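Demethylmenaquinone Methyltransferase (PDB 1J3L) is a protein of the aldolase/RraA family whose assembly holds three copies of the chain. Local coordinates at residues A[20-31]-A[101-112]; A[134-142]-A[151-159]. One frame throughout, in Å; residues are numbered along the deposited sequence.

Interaction 1: A[20-31]-A[101-112]; sequences MVFKSFGGRARF and LREVPIGLLALA
F31 CG sits between its own backbone N and carbonyl carbon (chi1 62°), which lays one face of the ring over G107, whose CA is 3.8 Å from the ring centroid in a CH-pi contact; the ring edge meets L109 CG. F25 CG, anti to its carbonyl carbon (chi1 -66°), swings the ring along strand 107-110, where CE2 touches A110 CB at 3.5 Å and CZ reaches the backbone of A112. On the other side of the sheet from K23 and A110, L109 is gripped by its branches: CD1 meets CE of selenomethionine M20 and CD2 lies against S24. The backbones pair where strand 23-24 runs antiparallel to 107-110. K23 and A110 form a hydrogen-bonded pair (K23 N to A110 O, 2.6 Å), and F25 N gives L108 O a nearly straight bond of 2.7 Å. Beyond the strands, V104 O accepts G27 N and I106 N from opposite faces of its plane. A water accepts from L108 N (2.7 Å) and donates to R28 O, linking the two segments. Strand 107-110 is flanked by 23-24 and, in parallel, by 88-92, while W82 of helix 75-83 packs on V104, P105 and I106.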
loop_
_atom_site.group_PDB
_atom_site.type_symbol
_atom_site.label_atom_id
_atom_site.label_comp_id
_atom_site.label_asym_id
_atom_site.label_seq_id
_atom_site.Cartn_x
_atom_site.Cartn_y
_atom_site.Cartn_z
HETATM N N MSE A 20 2.948 3.474 9.661
HETATM C CA MSE A 20 3.218 2.148 9.128
HETATM C C MSE A 20 3.023 2.148 7.615
HETATM O O MSE A 20 2.043 1.615 7.108
HETATM C CB MSE A 20 2.299 1.108 9.791
HETATM C CG MSE A 20 2.583 -0.335 9.367
HETATM SE SE MSE A 20 4.460 -0.654 9.026
HETATM C CE MSE A 20 5.139 -0.386 10.802
ATOM N N VAL A 21 3.966 2.765 6.907
ATOM C CA VAL A 21 3.929 2.853 5.452
ATOM C C VAL A 21 4.981 1.911 4.849
ATOM O O VAL A 21 5.361 2.029 3.685
ATOM C CB VAL A 21 4.187 4.299 4.984
ATOM C CG1 VAL A 21 3.100 5.210 5.529
ATOM C CG2 VAL A 21 5.555 4.776 5.459
ATOM N N PHE A 22 5.455 0.982 5.672
ATOM C CA PHE A 22 6.427 -0.013 5.248
ATOM C C PHE A 22 5.712 -1.362 5.162
ATOM O O PHE A 22 4.769 -1.613 5.899
ATOM C CB PHE A 22 7.570 -0.134 6.260
ATOM C CG PHE A 22 8.434 1.084 6.361
ATOM C CD1 PHE A 22 8.031 2.182 7.113
ATOM C CD2 PHE A 22 9.678 1.123 5.728
ATOM C CE1 PHE A 22 8.858 3.307 7.240
ATOM C CE2 PHE A 22 10.512 2.244 5.845
ATOM C CZ PHE A 22 10.101 3.335 6.605
ATOM N N LYS A 23 6.139 -2.228 4.258
ATOM C CA LYS A 23 5.512 -3.533 4.177
ATOM C C LYS A 23 6.292 -4.419 5.137
ATOM O O LYS A 23 7.479 -4.208 5.347
ATOM C CB LYS A 23 5.586 -4.085 2.755
ATOM C CG LYS A 23 4.990 -3.142 1.717
ATOM C CD LYS A 23 4.649 -3.846 0.411
ATOM C CE LYS A 23 4.137 -2.850 -0.625
ATOM N NZ LYS A 23 3.476 -3.518 -1.787
ATOM N N SER A 24 5.618 -5.381 5.750
ATOM C CA SER A 24 6.286 -6.280 6.669
ATOM C C SER A 24 6.689 -7.520 5.877
ATOM O O SER A 24 5.839 -8.244 5.366
ATOM C CB SER A 24 5.347 -6.652 7.821
ATOM O OG SER A 24 6.068 -7.169 8.923
ATOM N N PHE A 25 7.991 -7.762 5.778
ATOM C CA PHE A 25 8.497 -8.905 5.028
ATOM C C PHE A 25 9.087 -10.008 5.919
ATOM O O PHE A 25 9.230 -11.150 5.484
ATOM C CB PHE A 25 9.576 -8.442 4.034
ATOM C CG PHE A 25 9.069 -7.545 2.933
ATOM C CD1 PHE A 25 8.429 -8.074 1.821
ATOM C CD2 PHE A 25 9.276 -6.170 2.992
ATOM C CE1 PHE A 25 8.009 -7.247 0.778
ATOM C CE2 PHE A 25 8.862 -5.337 1.963
ATOM C CZ PHE A 25 8.226 -5.874 0.847
ATOM N N GLY A 26 9.439 -9.666 7.154
ATOM C CA GLY A 26 10.033 -10.644 8.056
ATOM C C GLY A 26 9.036 -11.545 8.758
ATOM O O GLY A 26 7.828 -11.378 8.619
ATOM N N GLY A 27 9.545 -12.512 9.513
ATOM C CA GLY A 27 8.672 -13.424 10.235
ATOM C C GLY A 27 8.123 -12.816 11.516
ATOM O O GLY A 27 7.238 -13.393 12.144
ATOM N N ARG A 28 8.648 -11.658 11.916
ATOM C CA ARG A 28 8.171 -10.988 13.131
ATOM C C ARG A 28 7.463 -9.689 12.770
ATOM O O ARG A 28 8.057 -8.815 12.136
ATOM C CB ARG A 28 9.329 -10.648 14.081
ATOM C CG ARG A 28 10.181 -11.821 14.525
ATOM C CD ARG A 28 9.458 -12.780 15.451
ATOM N NE ARG A 28 10.362 -13.853 15.864
ATOM C CZ ARG A 28 10.015 -14.895 16.612
ATOM N NH1 ARG A 28 8.767 -15.027 17.052
ATOM N NH2 ARG A 28 10.919 -15.818 16.916
ATOM N N ALA A 29 6.202 -9.565 13.179
ATOM C CA ALA A 29 5.435 -8.355 12.915
ATOM C C ALA A 29 5.823 -7.312 13.959
ATOM O O ALA A 29 5.791 -6.112 13.703
ATOM C CB ALA A 29 3.934 -8.650 12.992
ATOM N N ARG A 30 6.207 -7.791 15.136
ATOM C CA ARG A 30 6.596 -6.903 16.227
ATOM C C ARG A 30 8.018 -7.194 16.685
ATOM O O ARG A 30 8.387 -8.351 16.912
ATOM C CB ARG A 30 5.625 -7.061 17.404
ATOM C CG ARG A 30 4.189 -6.677 17.070
ATOM C CD ARG A 30 3.257 -6.917 18.241
ATOM N NE ARG A 30 1.917 -6.390 17.988
ATOM C CZ ARG A 30 0.860 -6.614 18.766
ATOM N NH1 ARG A 30 0.973 -7.357 19.860
ATOM N NH2 ARG A 30 -0.321 -6.105 18.445
ATOM N N PHE A 31 8.806 -6.131 16.809
ATOM C CA PHE A 31 10.193 -6.222 17.241
ATOM C C PHE A 31 10.644 -4.851 17.745
ATOM O O PHE A 31 9.984 -3.840 17.498
ATOM C CB PHE A 31 11.093 -6.672 16.082
ATOM C CG PHE A 31 11.111 -5.716 14.919
ATOM C CD1 PHE A 31 10.056 -5.681 14.013
ATOM C CD2 PHE A 31 12.188 -4.850 14.730
ATOM C CE1 PHE A 31 10.066 -4.787 12.917
ATOM C CE2 PHE A 31 12.217 -3.953 13.645
ATOM C CZ PHE A 31 11.150 -3.926 12.734
ATOM N N LEU A 101 12.413 -14.058 2.987
ATOM C CA LEU A 101 12.425 -13.131 4.112
ATOM C C LEU A 101 11.364 -13.500 5.148
ATOM O O LEU A 101 11.618 -13.443 6.357
ATOM C CB LEU A 101 12.193 -11.690 3.626
ATOM C CG LEU A 101 13.193 -11.102 2.614
ATOM C CD1 LEU A 101 12.805 -9.663 2.322
ATOM C CD2 LEU A 101 14.635 -11.161 3.146
ATOM N N ARG A 102 10.186 -13.886 4.654
ATOM C CA ARG A 102 9.041 -14.248 5.489
ATOM C C ARG A 102 9.330 -15.387 6.463
ATOM O O ARG A 102 8.716 -15.481 7.522
ATOM C CB ARG A 102 7.861 -14.651 4.602
ATOM C CG ARG A 102 6.567 -14.874 5.351
ATOM C CD ARG A 102 5.903 -13.539 5.695
ATOM N NE ARG A 102 4.702 -13.714 6.506
ATOM C CZ ARG A 102 4.708 -14.170 7.755
ATOM N NH1 ARG A 102 5.858 -14.493 8.340
ATOM N NH2 ARG A 102 3.566 -14.313 8.418
ATOM N N GLU A 103 10.272 -16.242 6.092
ATOM C CA GLU A 103 10.642 -17.397 6.897
ATOM C C GLU A 103 11.717 -17.171 7.958
ATOM O O GLU A 103 12.031 -18.092 8.707
ATOM C CB GLU A 103 11.073 -18.532 5.960
ATOM C CG GLU A 103 9.901 -19.127 5.211
ATOM C CD GLU A 103 10.312 -20.115 4.146
ATOM O OE1 GLU A 103 11.152 -20.996 4.427
ATOM O OE2 GLU A 103 9.778 -20.010 3.024
ATOM N N VAL A 104 12.280 -15.966 8.014
ATOM C CA VAL A 104 13.323 -15.649 8.993
ATOM C C VAL A 104 12.656 -14.984 10.192
ATOM O O VAL A 104 11.947 -13.987 10.042
ATOM C CB VAL A 104 14.384 -14.696 8.393
ATOM C CG1 VAL A 104 15.525 -14.482 9.387
ATOM C CG2 VAL A 104 14.909 -15.266 7.081
ATOM N N PRO A 105 12.873 -15.528 11.401
ATOM C CA PRO A 105 12.262 -14.963 12.611
ATOM C C PRO A 105 12.871 -13.680 13.151
ATOM O O PRO A 105 13.378 -13.646 14.267
ATOM C CB PRO A 105 12.329 -16.124 13.611
ATOM C CG PRO A 105 13.593 -16.832 13.214
ATOM C CD PRO A 105 13.566 -16.800 11.692
ATOM N N ILE A 106 12.817 -12.634 12.333
ATOM C CA ILE A 106 13.300 -11.308 12.690
ATOM C C ILE A 106 12.340 -10.328 12.035
ATOM O O ILE A 106 11.585 -10.696 11.134
ATOM C CB ILE A 106 14.716 -10.994 12.138
ATOM C CG1 ILE A 106 14.708 -11.049 10.608
ATOM C CG2 ILE A 106 15.731 -11.943 12.737
ATOM C CD1 ILE A 106 16.007 -10.604 9.983
ATOM N N GLY A 107 12.363 -9.088 12.501
ATOM C CA GLY A 107 11.512 -8.077 11.914
ATOM C C GLY A 107 12.181 -7.557 10.663
ATOM O O GLY A 107 13.399 -7.373 10.650
ATOM N N LEU A 108 11.403 -7.351 9.604
ATOM C CA LEU A 108 11.937 -6.829 8.347
ATOM C C LEU A 108 10.937 -5.932 7.604
ATOM O O LEU A 108 9.994 -6.416 6.972
ATOM C CB LEU A 108 12.378 -7.978 7.433
ATOM C CG LEU A 108 13.543 -8.837 7.928
ATOM C CD1 LEU A 108 13.811 -9.950 6.926
ATOM C CD2 LEU A 108 14.782 -7.969 8.114
ATOM N N LEU A 109 11.159 -4.624 7.684
ATOM C CA LEU A 109 10.294 -3.656 7.023
ATOM C C LEU A 109 11.011 -3.022 5.843
ATOM O O LEU A 109 12.226 -2.801 5.874
ATOM C CB LEU A 109 9.872 -2.545 7.990
ATOM C CG LEU A 109 9.281 -2.968 9.331
ATOM C CD1 LEU A 109 8.846 -1.727 10.146
ATOM C CD2 LEU A 109 8.107 -3.894 9.070
ATOM N N ALA A 110 10.254 -2.740 4.793
ATOM C CA ALA A 110 10.806 -2.111 3.611
ATOM C C ALA A 110 9.645 -1.451 2.890
ATOM O O ALA A 110 8.487 -1.733 3.191
ATOM C CB ALA A 110 11.467 -3.148 2.723
ATOM N N LEU A 111 9.953 -0.563 1.953
ATOM C CA LEU A 111 8.916 0.124 1.199
ATOM C C LEU A 111 8.374 -0.798 0.119
ATOM O O LEU A 111 7.213 -0.705 -0.269
ATOM C CB LEU A 111 9.479 1.408 0.573
ATOM C CG LEU A 111 9.926 2.482 1.574
ATOM C CD1 LEU A 111 10.596 3.633 0.842
ATOM C CD2 LEU A 111 8.722 2.967 2.382
ATOM N N ALA A 112 9.224 -1.707 -0.349
ATOM C CA ALA A 112 8.822 -2.632 -1.391
ATOM C C ALA A 112 9.898 -3.640 -1.725
ATOM O O ALA A 112 11.057 -3.500 -1.326
ATOM C CB ALA A 112 8.454 -1.856 -2.655
HETATM O O HOH W 1 8.779 -8.139 9.743
#

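Interaction 2: A[134-142]-A[151-159]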
loop_
_atom_site.group_PDB
_atom_site.type_symbol
_atom_site.label_atom_id
_atom_site.label_comp_id
_atom_site.label_asym_id
_atom_site.label_seq_id
_atom_site.Cartn_x
_atom_site.Cartn_y
_atom_site.Cartn_z
ATOM N N GLY A 134 10.715 12.875 7.112
ATOM C CA GLY A 134 10.629 13.972 8.058
ATOM C C GLY A 134 11.065 13.679 9.479
ATOM O O GLY A 134 11.166 14.594 10.291
ATOM N N VAL A 135 11.329 12.415 9.791
ATOM C CA VAL A 135 11.741 12.060 11.139
ATOM C C VAL A 135 13.220 11.709 11.238
ATOM O O VAL A 135 13.775 11.011 10.389
ATOM C CB VAL A 135 10.903 10.891 11.684
ATOM C CG1 VAL A 135 11.385 10.504 13.065
ATOM C CG2 VAL A 135 9.449 11.297 11.745
ATOM N N GLU A 136 13.851 12.217 12.288
ATOM C CA GLU A 136 15.265 11.985 12.534
ATOM C C GLU A 136 15.471 10.651 13.248
ATOM O O GLU A 136 14.826 10.367 14.257
ATOM C CB GLU A 136 15.834 13.131 13.385
ATOM C CG GLU A 136 17.294 12.964 13.802
ATOM C CD GLU A 136 17.807 14.123 14.660
ATOM O OE1 GLU A 136 17.277 14.328 15.777
ATOM O OE2 GLU A 136 18.744 14.827 14.215
ATOM N N VAL A 137 16.361 9.823 12.714
ATOM C CA VAL A 137 16.652 8.540 13.340
ATOM C C VAL A 137 18.091 8.591 13.814
ATOM O O VAL A 137 19.007 8.830 13.033
ATOM C CB VAL A 137 16.445 7.379 12.366
ATOM C CG1 VAL A 137 16.810 6.069 13.048
ATOM C CG2 VAL A 137 14.977 7.345 11.922
ATOM N N LEU A 138 18.283 8.379 15.106
ATOM C CA LEU A 138 19.615 8.475 15.678
ATOM C C LEU A 138 20.239 7.177 16.147
ATOM O O LEU A 138 19.577 6.319 16.735
ATOM C CB LEU A 138 19.602 9.455 16.860
ATOM C CG LEU A 138 19.241 10.924 16.627
ATOM C CD1 LEU A 138 19.108 11.608 17.973
ATOM C CD2 LEU A 138 20.303 11.615 15.784
ATOM N N PRO A 139 21.539 7.021 15.883
ATOM C CA PRO A 139 22.234 5.814 16.309
ATOM C C PRO A 139 22.164 5.888 17.833
ATOM O O PRO A 139 22.460 6.941 18.410
ATOM C CB PRO A 139 23.658 6.039 15.808
ATOM C CG PRO A 139 23.490 6.999 14.667
ATOM C CD PRO A 139 22.455 7.939 15.187
ATOM N N GLY A 140 21.745 4.806 18.481
ATOM C CA GLY A 140 21.685 4.819 19.928
ATOM C C GLY A 140 20.320 5.035 20.537
ATOM O O GLY A 140 20.164 4.951 21.758
ATOM N N SER A 141 19.330 5.332 19.708
ATOM C CA SER A 141 17.979 5.529 20.221
ATOM C C SER A 141 17.347 4.150 20.275
ATOM O O SER A 141 17.914 3.195 19.754
ATOM C CB SER A 141 17.178 6.446 19.294
ATOM O OG SER A 141 17.238 5.983 17.956
ATOM N N PHE A 142 16.188 4.041 20.914
ATOM C CA PHE A 142 15.492 2.762 21.017
ATOM C C PHE A 142 14.348 2.759 20.010
ATOM O O PHE A 142 13.575 3.714 19.933
ATOM C CB PHE A 142 14.931 2.562 22.429
ATOM C CG PHE A 142 14.370 1.184 22.676
ATOM C CD1 PHE A 142 15.201 0.070 22.701
ATOM C CD2 PHE A 142 13.008 1.003 22.887
ATOM C CE1 PHE A 142 14.679 -1.209 22.935
ATOM C CE2 PHE A 142 12.478 -0.263 23.118
ATOM C CZ PHE A 142 13.317 -1.373 23.141
ATOM N N LEU A 151 8.123 3.624 16.667
ATOM C CA LEU A 151 8.347 4.622 17.702
ATOM C C LEU A 151 9.841 4.684 18.023
ATOM O O LEU A 151 10.475 3.661 18.289
ATOM C CB LEU A 151 7.565 4.276 18.971
ATOM C CG LEU A 151 7.625 5.328 20.091
ATOM C CD1 LEU A 151 6.935 6.606 19.638
ATOM C CD2 LEU A 151 6.961 4.796 21.346
ATOM N N LEU A 152 10.397 5.889 17.984
ATOM C CA LEU A 152 11.810 6.109 18.272
ATOM C C LEU A 152 11.957 6.901 19.569
ATOM O O LEU A 152 11.535 8.053 19.642
ATOM C CB LEU A 152 12.463 6.896 17.136
ATOM C CG LEU A 152 12.570 6.258 15.752
ATOM C CD1 LEU A 152 13.144 7.288 14.792
ATOM C CD2 LEU A 152 13.464 5.023 15.809
ATOM N N LEU A 153 12.564 6.283 20.580
ATOM C CA LEU A 153 12.771 6.919 21.880
ATOM C C LEU A 153 14.255 7.214 22.080
ATOM O O LEU A 153 15.107 6.417 21.683
ATOM C CB LEU A 153 12.263 5.994 22.991
ATOM C CG LEU A 153 10.783 5.610 22.883
ATOM C CD1 LEU A 153 10.433 4.505 23.856
ATOM C CD2 LEU A 153 9.944 6.834 23.140
ATOM N N PRO A 154 14.587 8.362 22.702
ATOM C CA PRO A 154 15.986 8.748 22.944
ATOM C C PRO A 154 16.771 7.637 23.641
ATOM O O PRO A 154 17.996 7.580 23.563
ATOM C CB PRO A 154 15.852 10.000 23.804
ATOM C CG PRO A 154 14.547 10.590 23.336
ATOM C CD PRO A 154 13.667 9.369 23.260
ATOM N N GLU A 155 16.035 6.771 24.330
ATOM C CA GLU A 155 16.584 5.619 25.036
ATOM C C GLU A 155 15.384 4.731 25.377
ATOM O O GLU A 155 14.238 5.181 25.309
ATOM C CB GLU A 155 17.332 6.048 26.309
ATOM C CG GLU A 155 16.460 6.529 27.465
ATOM C CD GLU A 155 17.226 6.611 28.790
ATOM O OE1 GLU A 155 18.172 7.424 28.900
ATOM O OE2 GLU A 155 16.882 5.855 29.724
ATOM N N PRO A 156 15.623 3.457 25.733
ATOM C CA PRO A 156 14.502 2.570 26.063
ATOM C C PRO A 156 13.625 3.106 27.197
ATOM O O PRO A 156 14.021 4.025 27.914
ATOM C CB PRO A 156 15.197 1.253 26.412
ATOM C CG PRO A 156 16.520 1.707 26.955
ATOM C CD PRO A 156 16.911 2.789 25.985
ATOM N N PRO A 157 12.415 2.543 27.361
ATOM C CA PRO A 157 11.471 2.960 28.406
ATOM C C PRO A 157 12.061 2.988 29.815
ATOM O O PRO A 157 12.649 2.008 30.271
ATOM C CB PRO A 157 10.341 1.941 28.272
ATOM C CG PRO A 157 10.328 1.670 26.804
ATOM C CD PRO A 157 11.803 1.519 26.494
ATOM N N SER A 158 11.896 4.121 30.496
ATOM C CA SER A 158 12.395 4.309 31.858
ATOM C C SER A 158 11.299 3.999 32.878
ATOM O O SER A 158 10.217 4.592 32.846
ATOM C CB SER A 158 12.882 5.751 32.055
ATOM O OG SER A 158 11.812 6.684 31.992
ATOM N N GLY A 159 11.589 3.071 33.784
ATOM C CA GLY A 159 10.620 2.694 34.799
ATOM C C GLY A 159 10.193 3.821 35.723
ATOM O O GLY A 159 10.804 4.042 36.771
#
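F142 and L153 form an antiparallel hydrogen-bonded pair in the hairpin of strands 142-146 and 149-153, part of the mixed sheet of this RraA-family fold. Both backbone bonds of the pair are short and nearly straight: F142 N to L153 O is 2.7 Å, L153 N to F142 O is 2.8 Å, and each donor lies in the plane of the carbonyl it meets. A CA-H...O contact from L152 to F142 O adds to the pairing.

Ring packing gathers on F142. With CG anti to the backbone N (chi1 -172°), the side chain reaches P156 and P157, a few residues beyond strand 149-153. P156 CB makes a CH-pi contact over one face of the ring, 4.0 Å from its centroid and displaced toward the rim, while P157 CD approaches CD2 obliquely. P157 also touches L8 and Y12. The side chain of E155, just before the prolines, comes within about 3 Å of a bound magnesium ion.

Aliphatic contacts converge on one methyl of L152. CD1 reaches across to strand 135-137, meeting V135 CG1 and pressing tightly on V137 CG2. The same methyl also lies near the backbone oxygen E136 O.

Within 134-142, the type II turn from L138 to S141 brings the chain round to the hairpin. L138 O accepts two donors from S141: the backbone N at 3.1 Å and the side-chain OG, which lies in the carbonyl plane on a lone pair at 2.7 Å.

Overall arrangement
Both segments of interaction 1 come earlier in the chain than those of interaction 2. Their centres are about 19 Å apart, with the centre of the chain between them, and their nearest atoms are about 7 Å apart, so they do not touch. Both reach the same mixed sheet, and strand 31-39 links them: F31 at its start bonds through its backbone to A145 of strand 142-146, while A32 and V35 pack against residues of 134-142. Interaction 1 pairs strand 23-24 with 107-110 at a part of the sheet where M20, V21 and K23 meet neighbouring subunits; interaction 2, clear of the other chains, packs strand 135-137 and F142 against strand 149-153 and the prolines beyond it.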